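Local coordinates for uncharacterized protein (Legionella pneumophila subsp. pneumophila str. Philadelphia 1, PDB 4EZI) that has the alpha/beta-hydrolase fold and is probably a hydrolase, perhaps with lipase activity towards triacylglycerols, although its true substrate is not established, at residues M29-L35 with H355-K360; R84-N88 with M255-V261; Y235-E241 with D289-L295. All blocks are in the same frame, centred on the assembly; numbering follows the deposited sequence.

Contact 1 (M29-L35 with H355-K360); sequences MPPLDTL and HPFVLK
Pro31 lays its CD over the ring of Phe357, 3.6 Å from the ring centroid and only 10° off the ring normal, a CH-pi contact made over the centre of the face. A cis peptide bond between Pro30 and Pro31 bends the backbone just before the 3-10 turn at 32-34. Although the CB of Phe357 points away from the 29-35 segment, its CG lies anti to the carbonyl carbon (chi1 -64°), and this turns the ring so that one face meets the proline.

Apolar packing continues on the neighbouring residues. Pro356, a buried residue, meets Leu32, whose CD1 lies 3.8 Å from Pro356 CB, and, in one of its two conformers, the selenomethionine Met29. Leu32 CD1 also meets Leu359 CD2. In the alpha/beta-hydrolase fold of this chain, the contact sets the loop after helix 19-27 against the first turns of the C-terminal helix 355-370, with Ile100 of helix 99-108 touching both Met29 and Leu32.

Polar groups meet no hydrogen-bonding partner across the contact. Thr34 OG1 turns back to its own segment and donates to Pro31 O at 2.8 Å. The aliphatic chain of Lys360 packs, CB against Leu32 CD2 and Pro31 CG, CE 3.5 Å from Thr34 OG1 and 3.8 Å from Leu35 CD2, while its ammonium group forms a salt bridge with Asp364, one turn further along the helix.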
# COMPACT_ATOMS: atom_id res chain seq x y z
N MSE A 29 8.59 -18.45 -1.10
CA MSE A 29 8.35 -17.39 -2.10
C MSE A 29 9.62 -17.01 -2.84
O MSE A 29 10.15 -15.91 -2.72
CB MSE A 29 7.69 -16.19 -1.42
CG MSE A 29 6.32 -16.54 -0.79
SE MSE A 29 5.31 -15.00 -0.17
CE MSE A 29 4.90 -14.26 -1.91
N PRO A 30 10.10 -17.94 -3.68
CA PRO A 30 11.19 -17.55 -4.58
C PRO A 30 10.83 -16.27 -5.37
O PRO A 30 9.68 -16.12 -5.81
CB PRO A 30 11.33 -18.75 -5.53
CG PRO A 30 10.49 -19.78 -5.00
CD PRO A 30 9.56 -19.27 -3.98
N PRO A 31 11.79 -15.36 -5.59
CA PRO A 31 13.23 -15.48 -5.38
C PRO A 31 13.71 -14.96 -4.01
O PRO A 31 14.90 -14.75 -3.82
CB PRO A 31 13.78 -14.60 -6.51
CG PRO A 31 12.80 -13.49 -6.57
CD PRO A 31 11.47 -14.16 -6.38
N LEU A 32 12.79 -14.78 -3.07
CA LEU A 32 13.13 -14.25 -1.74
C LEU A 32 13.91 -15.28 -0.91
O LEU A 32 14.54 -14.93 0.08
CB LEU A 32 11.88 -13.78 -1.02
CG LEU A 32 11.28 -12.53 -1.68
CD1 LEU A 32 9.84 -12.35 -1.20
CD2 LEU A 32 12.13 -11.27 -1.48
N ASP A 33 13.84 -16.53 -1.33
CA ASP A 33 14.58 -17.60 -0.70
C ASP A 33 16.11 -17.39 -0.80
O ASP A 33 16.87 -18.03 -0.09
CB ASP A 33 14.15 -18.95 -1.28
CG ASP A 33 14.43 -19.10 -2.77
OD1 ASP A 33 14.40 -18.09 -3.51
OD2 ASP A 33 14.69 -20.26 -3.21
N THR A 34 16.54 -16.49 -1.68
CA THR A 34 17.95 -16.18 -1.84
C THR A 34 18.46 -15.16 -0.81
O THR A 34 19.67 -14.90 -0.74
CB THR A 34 18.27 -15.66 -3.28
OG1 THR A 34 17.64 -14.41 -3.51
CG2 THR A 34 17.83 -16.66 -4.34
N LEU A 35 17.57 -14.56 -0.03
CA LEU A 35 17.99 -13.62 1.02
C LEU A 35 18.52 -14.39 2.21
O LEU A 35 18.03 -15.47 2.53
CB LEU A 35 16.80 -12.75 1.45
CG LEU A 35 16.25 -11.79 0.38
CD1 LEU A 35 15.02 -11.06 0.92
CD2 LEU A 35 17.29 -10.77 -0.02
N HIS A 355 4.73 -10.76 -7.41
CA HIS A 355 4.91 -10.07 -6.14
C HIS A 355 6.26 -10.37 -5.45
O HIS A 355 6.96 -9.43 -5.08
CB HIS A 355 3.71 -10.36 -5.26
CG HIS A 355 3.76 -9.71 -3.92
ND1 HIS A 355 4.06 -8.38 -3.73
CD2 HIS A 355 3.49 -10.21 -2.69
CE1 HIS A 355 3.95 -8.08 -2.45
NE2 HIS A 355 3.62 -9.18 -1.79
N PRO A 356 6.65 -11.65 -5.29
CA PRO A 356 7.93 -11.86 -4.58
C PRO A 356 9.15 -11.36 -5.37
O PRO A 356 10.16 -10.97 -4.77
CB PRO A 356 7.98 -13.38 -4.37
CG PRO A 356 7.03 -13.95 -5.35
CD PRO A 356 5.95 -12.91 -5.55
N PHE A 357 9.05 -11.35 -6.70
CA PHE A 357 10.10 -10.78 -7.54
C PHE A 357 10.21 -9.27 -7.33
O PHE A 357 11.31 -8.72 -7.22
CB PHE A 357 9.85 -11.09 -9.02
CG PHE A 357 9.90 -12.56 -9.37
CD1 PHE A 357 8.79 -13.35 -9.18
CD2 PHE A 357 11.05 -13.16 -9.88
CE1 PHE A 357 8.81 -14.69 -9.46
CE2 PHE A 357 11.07 -14.52 -10.16
CZ PHE A 357 9.96 -15.28 -9.94
N VAL A 358 9.07 -8.60 -7.25
CA VAL A 358 9.02 -7.17 -6.98
C VAL A 358 9.56 -6.88 -5.58
O VAL A 358 10.36 -5.93 -5.42
CB VAL A 358 7.61 -6.61 -7.19
CG1 VAL A 358 7.50 -5.19 -6.66
CG2 VAL A 358 7.23 -6.69 -8.68
N LEU A 359 9.17 -7.66 -4.58
CA LEU A 359 9.71 -7.46 -3.23
C LEU A 359 11.24 -7.54 -3.22
O LEU A 359 11.92 -6.76 -2.55
CB LEU A 359 9.05 -8.43 -2.24
CG LEU A 359 9.42 -8.39 -0.74
CD1 LEU A 359 9.36 -7.01 -0.15
CD2 LEU A 359 8.53 -9.36 0.05
N LYS A 360 11.78 -8.53 -3.94
CA LYS A 360 13.24 -8.69 -4.01
C LYS A 360 13.90 -7.46 -4.61
O LYS A 360 14.92 -6.97 -4.10
CB LYS A 360 13.58 -9.95 -4.81
CG LYS A 360 15.07 -10.25 -4.96
CD LYS A 360 15.82 -10.31 -3.67
CE LYS A 360 17.22 -10.97 -3.84
NZ LYS A 360 17.83 -10.71 -5.18

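Contact 2 (R84-N88 with M255-V261); sequences RFERN and MDGYHAV
Glu86 extends along the backbone of 257-261, and its side chain can be followed outward atom by atom. Glu86 CB lies 4.0 Å from Gly257 O. CG anti to the carbonyl carbon (chi1 -57°) starts the chain toward His259, whose carbonyl oxygen is 3.3 Å from Glu86 CG. CD then packs against Ala260 CA, and Glu86 OE2 accepts a hydrogen bond from Val261 N at 3.1 Å, the donor standing 36° out of the carboxylate plane. Val261 begins helix 261-267, with Ala260 at the N-cap, so a glutamate from a distant loop takes up an amide of the first turn; its negative charge would probably be favoured by the helix dipole.

Both segments belong to loops of the alpha/beta-hydrolase fold, one following central strand 74-80, the other joining helices 247-254 and 261-267. Between them, Arg87 N donates to Gly257 O at 2.9 Å, in the carbonyl plane and on a lone pair. Water enters this seam: one molecule donates to Phe85 O and accepts from Gly257 N and His259 N, and another joins Phe85 O to Met255 O.

On the buried side, the Phe85 ring has the selenium of Met255 at its edge, 3.7 Å from CD1, a Met-aromatic contact, while Val261 CG2 touches CD2 at 3.6 Å. Toward the surface, Arg87 CD lies 3.3 Å from Tyr258 OH. The Arg87 guanidinium continues past the tyrosine to the carbonyls of Gly122, Asn124 and Leu126. Tyr258 OH reaches Asn88 ND2 through a shared water, and Asn88 OD1 is hydrogen-bonded to Arg93 NE.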
# COMPACT_ATOMS: atom_id res chain seq x y z
N ARG A 84 -6.85 -5.12 0.90
CA ARG A 84 -7.40 -6.06 1.84
C ARG A 84 -8.87 -5.75 2.02
O ARG A 84 -9.24 -4.61 2.29
CB ARG A 84 -6.67 -5.99 3.19
CG ARG A 84 -5.17 -6.22 3.07
CD ARG A 84 -4.78 -7.63 2.68
NE ARG A 84 -3.35 -7.73 2.33
CZ ARG A 84 -2.33 -7.70 3.19
NH1 ARG A 84 -2.50 -7.59 4.49
NH2 ARG A 84 -1.09 -7.76 2.71
N PHE A 85 -9.68 -6.78 1.84
CA PHE A 85 -11.12 -6.69 1.98
C PHE A 85 -11.60 -7.14 3.37
O PHE A 85 -12.78 -6.94 3.70
CB PHE A 85 -11.81 -7.63 0.97
CG PHE A 85 -11.55 -7.30 -0.47
CD1 PHE A 85 -12.27 -6.35 -1.13
CD2 PHE A 85 -10.59 -7.99 -1.18
CE1 PHE A 85 -12.01 -6.08 -2.47
CE2 PHE A 85 -10.34 -7.73 -2.52
CZ PHE A 85 -11.04 -6.78 -3.16
N GLU A 86 -10.73 -7.80 4.12
CA GLU A 86 -11.00 -8.34 5.45
C GLU A 86 -10.35 -7.46 6.50
O GLU A 86 -9.13 -7.17 6.44
CB GLU A 86 -10.46 -9.75 5.56
CG GLU A 86 -11.00 -10.71 4.52
CD GLU A 86 -10.27 -12.04 4.50
OE1 GLU A 86 -9.97 -12.58 5.59
OE2 GLU A 86 -10.00 -12.55 3.39
N ARG A 87 -11.13 -7.07 7.49
CA ARG A 87 -10.67 -6.18 8.55
C ARG A 87 -9.38 -6.69 9.21
O ARG A 87 -8.47 -5.93 9.51
CB ARG A 87 -11.77 -6.00 9.63
CG ARG A 87 -11.26 -5.34 10.89
CD ARG A 87 -12.37 -5.00 11.84
NE ARG A 87 -13.22 -3.92 11.38
CZ ARG A 87 -12.90 -2.64 11.43
NH1 ARG A 87 -11.73 -2.21 11.90
NH2 ARG A 87 -13.79 -1.76 11.01
N ASN A 88 -9.36 -7.99 9.49
CA ASN A 88 -8.30 -8.57 10.28
C ASN A 88 -7.11 -9.10 9.47
O ASN A 88 -6.12 -9.52 10.06
CB ASN A 88 -8.85 -9.65 11.22
CG ASN A 88 -9.68 -9.04 12.32
OD1 ASN A 88 -9.15 -8.44 13.24
ND2 ASN A 88 -11.01 -9.18 12.21
N MSE A 255 -18.52 -6.21 1.50
CA MSE A 255 -17.47 -5.33 1.96
C MSE A 255 -17.52 -5.02 3.44
O MSE A 255 -16.90 -4.06 3.86
CB MSE A 255 -17.45 -4.02 1.13
CG MSE A 255 -17.33 -4.22 -0.37
SE MSE A 255 -15.66 -4.94 -0.87
CE MSE A 255 -16.17 -5.68 -2.63
N ASP A 256 -18.15 -5.88 4.23
CA ASP A 256 -18.32 -5.64 5.66
C ASP A 256 -17.07 -5.90 6.48
O ASP A 256 -17.08 -5.61 7.67
CB ASP A 256 -19.52 -6.43 6.19
CG ASP A 256 -19.32 -7.94 6.20
OD1 ASP A 256 -18.28 -8.46 5.74
OD2 ASP A 256 -20.28 -8.65 6.64
N GLY A 257 -16.02 -6.43 5.88
CA GLY A 257 -14.78 -6.73 6.56
C GLY A 257 -14.66 -8.16 7.06
O GLY A 257 -13.62 -8.53 7.60
N TYR A 258 -15.72 -8.97 6.85
CA TYR A 258 -15.80 -10.33 7.39
C TYR A 258 -16.12 -11.36 6.32
O TYR A 258 -16.49 -12.48 6.63
CB TYR A 258 -16.81 -10.38 8.55
CG TYR A 258 -16.34 -9.51 9.67
CD1 TYR A 258 -15.33 -9.93 10.52
CD2 TYR A 258 -16.82 -8.22 9.83
CE1 TYR A 258 -14.83 -9.13 11.52
CE2 TYR A 258 -16.32 -7.40 10.84
CZ TYR A 258 -15.34 -7.87 11.68
OH TYR A 258 -14.84 -7.07 12.70
N HIS A 259 -15.97 -10.98 5.05
CA HIS A 259 -16.06 -11.95 3.96
C HIS A 259 -14.68 -12.23 3.44
O HIS A 259 -13.93 -11.31 3.09
CB HIS A 259 -16.94 -11.41 2.82
CG HIS A 259 -18.40 -11.42 3.13
ND1 HIS A 259 -18.97 -10.59 4.08
CD2 HIS A 259 -19.41 -12.16 2.61
CE1 HIS A 259 -20.26 -10.84 4.13
NE2 HIS A 259 -20.56 -11.78 3.25
N ALA A 260 -14.34 -13.51 3.36
CA ALA A 260 -13.07 -13.93 2.81
C ALA A 260 -12.98 -13.46 1.35
O ALA A 260 -13.96 -13.49 0.59
CB ALA A 260 -12.88 -15.46 2.88
N VAL A 261 -11.80 -13.04 0.94
CA VAL A 261 -11.63 -12.53 -0.39
C VAL A 261 -12.09 -13.54 -1.48
O VAL A 261 -12.72 -13.15 -2.46
CB VAL A 261 -10.20 -12.00 -0.64
CG1 VAL A 261 -9.17 -13.10 -0.42
CG2 VAL A 261 -10.12 -11.46 -2.03
O HOH W 1 -15.42 -8.12 3.71
O HOH W 2 -14.05 -4.29 3.27
O HOH W 3 -15.20 -4.31 9.21
O HOH W 4 -11.70 -9.85 9.32
O HOH W 5 -13.06 -8.31 14.28

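Contact 3 (Y235-E241 with D289-L295); sequences YWSGFDE and DRNTEIL
Asn291 sets its amide nitrogen over the face of the Trp236 indole, 3.3 Å above the ring plane and offset toward the rim, with amide and ring planes 80° apart. Asn291 ND2 is only 3.3 Å from Trp236 NE1, yet two donors cannot bond to each other; each turns to a different acceptor. Asn291 ND2 donates to Tyr235 O at 3.0 Å, approaching from well above the carbonyl plane, and more weakly to Asp289 OD1. Trp236 NE1 donates to Asp289 OD2 at 2.8 Å, nearly in the indole plane and on the syn lone pair of the carboxylate. Asp289 CG lies anti to the backbone N (chi1 -176°), an arrangement that carries the carboxylate to the edge of the indole.

Arg290 grips Glu241 end-on in a salt bridge, NH1 to OE2 at 2.8 Å and NH2 to OE1 at 3.0 Å. Glu241 OE1 also accepts from Ser237 N and Ser237 OG and thus takes three donors, while the end-on pair with Arg290 holds the carboxylate and guanidinium planes nearly coplanar. The face of the guanidinium is turned to Trp236 CD1.

Apolar contacts complete the join. In one of its two conformers, Ile294 sets CG2 over the centre of the Tyr235 ring in a CH-pi contact, 4.1 Å from its centroid, and Leu295 CD1 meets the edge of the indole at Trp236 CZ2. Phe280 of helix 278-285 packs edge-to-face with the same indole.

An Asx turn, Asp289 OD1 with Asn291 N, is overlaid on a type I beta turn from Asp289 to Thr292 that leads into helix 292-299, here joining two parts of the helical region inserted between strands 193-197 and 310-314 of the alpha/beta-hydrolase sheet.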
# COMPACT_ATOMS: atom_id res chain seq x y z
N TYR A 235 -20.31 11.58 -3.93
CA TYR A 235 -20.19 12.30 -5.19
C TYR A 235 -21.35 12.03 -6.15
O TYR A 235 -21.60 12.83 -7.05
CB TYR A 235 -18.86 11.99 -5.90
CG TYR A 235 -17.61 12.47 -5.21
CD1 TYR A 235 -17.54 13.74 -4.59
CD2 TYR A 235 -16.47 11.68 -5.17
CE1 TYR A 235 -16.36 14.19 -3.98
CE2 TYR A 235 -15.30 12.11 -4.54
CZ TYR A 235 -15.26 13.36 -3.95
OH TYR A 235 -14.12 13.80 -3.32
N TRP A 236 -22.04 10.91 -5.96
CA TRP A 236 -23.19 10.54 -6.78
C TRP A 236 -24.47 10.64 -5.94
O TRP A 236 -24.42 10.87 -4.73
CB TRP A 236 -23.00 9.14 -7.41
CG TRP A 236 -21.82 9.15 -8.34
CD1 TRP A 236 -21.84 9.51 -9.67
CD2 TRP A 236 -20.45 8.86 -8.03
NE1 TRP A 236 -20.58 9.47 -10.19
CE2 TRP A 236 -19.70 9.08 -9.21
CE3 TRP A 236 -19.78 8.44 -6.87
CZ2 TRP A 236 -18.32 8.86 -9.27
CZ3 TRP A 236 -18.42 8.22 -6.94
CH2 TRP A 236 -17.71 8.44 -8.12
N SER A 237 -25.62 10.47 -6.59
CA SER A 237 -26.90 10.70 -5.90
C SER A 237 -27.15 9.64 -4.84
O SER A 237 -27.79 9.90 -3.84
CB SER A 237 -28.05 10.77 -6.88
OG SER A 237 -28.12 9.61 -7.69
N GLY A 238 -26.68 8.42 -5.09
CA GLY A 238 -26.83 7.31 -4.18
C GLY A 238 -26.20 6.07 -4.79
O GLY A 238 -25.71 6.10 -5.92
N PHE A 239 -26.25 4.98 -4.05
CA PHE A 239 -25.63 3.76 -4.48
C PHE A 239 -26.32 3.16 -5.70
O PHE A 239 -25.70 2.39 -6.43
CB PHE A 239 -25.56 2.74 -3.35
CG PHE A 239 -24.66 3.15 -2.20
CD1 PHE A 239 -23.29 3.16 -2.33
CD2 PHE A 239 -25.20 3.53 -1.00
CE1 PHE A 239 -22.48 3.54 -1.29
CE2 PHE A 239 -24.38 3.91 0.07
CZ PHE A 239 -23.04 3.92 -0.08
N ASP A 240 -27.60 3.46 -5.90
CA ASP A 240 -28.36 2.87 -7.00
C ASP A 240 -28.13 3.56 -8.33
O ASP A 240 -28.44 3.00 -9.37
CB ASP A 240 -29.84 2.83 -6.65
CG ASP A 240 -30.06 2.32 -5.25
OD1 ASP A 240 -29.55 1.22 -4.98
OD2 ASP A 240 -30.67 3.04 -4.43
N GLU A 241 -27.55 4.75 -8.31
CA GLU A 241 -27.05 5.38 -9.52
C GLU A 241 -25.82 4.61 -10.03
O GLU A 241 -25.60 4.51 -11.24
CB GLU A 241 -26.68 6.84 -9.25
CG GLU A 241 -26.08 7.51 -10.49
CD GLU A 241 -25.70 8.98 -10.37
OE1 GLU A 241 -26.04 9.64 -9.35
OE2 GLU A 241 -25.09 9.48 -11.35
N ASP A 289 -18.27 11.52 -16.61
CA ASP A 289 -18.87 11.54 -15.29
C ASP A 289 -18.72 12.95 -14.75
O ASP A 289 -17.67 13.58 -14.93
CB ASP A 289 -18.20 10.54 -14.37
CG ASP A 289 -18.85 10.46 -13.01
OD1 ASP A 289 -18.54 11.29 -12.14
OD2 ASP A 289 -19.69 9.55 -12.83
N ARG A 290 -19.76 13.46 -14.13
CA ARG A 290 -19.75 14.83 -13.62
C ARG A 290 -18.69 15.09 -12.56
O ARG A 290 -18.36 16.24 -12.28
CB ARG A 290 -21.13 15.24 -13.11
CG ARG A 290 -21.58 14.47 -11.89
CD ARG A 290 -23.02 14.75 -11.63
NE ARG A 290 -23.61 14.02 -10.50
CZ ARG A 290 -24.16 12.81 -10.56
NH1 ARG A 290 -24.07 12.08 -11.66
NH2 ARG A 290 -24.77 12.31 -9.49
N ASN A 291 -18.15 14.02 -11.98
CA ASN A 291 -17.11 14.12 -10.95
C ASN A 291 -15.70 13.87 -11.46
O ASN A 291 -14.77 13.72 -10.66
CB ASN A 291 -17.44 13.13 -9.83
CG ASN A 291 -18.78 13.43 -9.22
OD1 ASN A 291 -18.94 14.48 -8.59
ND2 ASN A 291 -19.74 12.53 -9.40
N THR A 292 -15.53 13.84 -12.78
CA THR A 292 -14.24 13.47 -13.32
C THR A 292 -13.08 14.32 -12.78
O THR A 292 -12.01 13.78 -12.49
CB THR A 292 -14.31 13.49 -14.86
OG1 THR A 292 -15.23 12.48 -15.32
CG2 THR A 292 -12.96 13.21 -15.46
N GLU A 293 -13.27 15.63 -12.63
CA GLU A 293 -12.16 16.44 -12.15
C GLU A 293 -11.70 16.09 -10.73
O GLU A 293 -10.50 15.94 -10.48
CB GLU A 293 -12.46 17.92 -12.34
CG GLU A 293 -12.48 18.35 -13.84
CD GLU A 293 -11.29 17.84 -14.67
OE1 GLU A 293 -10.13 17.96 -14.20
OE2 GLU A 293 -11.50 17.32 -15.79
N ILE A 294 -12.63 15.89 -9.81
CA ILE A 294 -12.29 15.50 -8.44
C ILE A 294 -11.72 14.07 -8.39
O ILE A 294 -10.85 13.77 -7.55
CB ILE A 294 -13.50 15.72 -7.48
CG1 ILE A 294 -13.06 15.71 -6.01
CG2 ILE A 294 -14.61 14.72 -7.76
CD1 ILE A 294 -12.14 16.88 -5.65
N LEU A 295 -12.19 13.19 -9.27
CA LEU A 295 -11.67 11.84 -9.37
C LEU A 295 -10.21 11.86 -9.82
O LEU A 295 -9.37 11.10 -9.30
CB LEU A 295 -12.52 10.99 -10.30
CG LEU A 295 -13.92 10.69 -9.75
CD1 LEU A 295 -14.88 10.17 -10.82
CD2 LEU A 295 -13.84 9.70 -8.60
O HOH W 6 -20.97 15.63 -7.15

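How the contacts relate
From the N terminus, the chain passes through 29-35 early on and meets it again at 355-360, so contact 1 closes a loop of some 320 residues that holds both other contacts. Contact 2 starts at 84-88, after strand 74-80, and closes at 255-261. Contact 3 opens at 235-241, before that closure, and ends at 289-295; contacts 2 and 3 therefore cross. Contact 1 ties the N-terminal region to the last helix, contact 2 joins a loop of the central sheet to the helical insertion, and contact 3 lies within that insertion. Contacts 1 and 3 have centres about 40 Å apart, on opposite sides of the chain's centre.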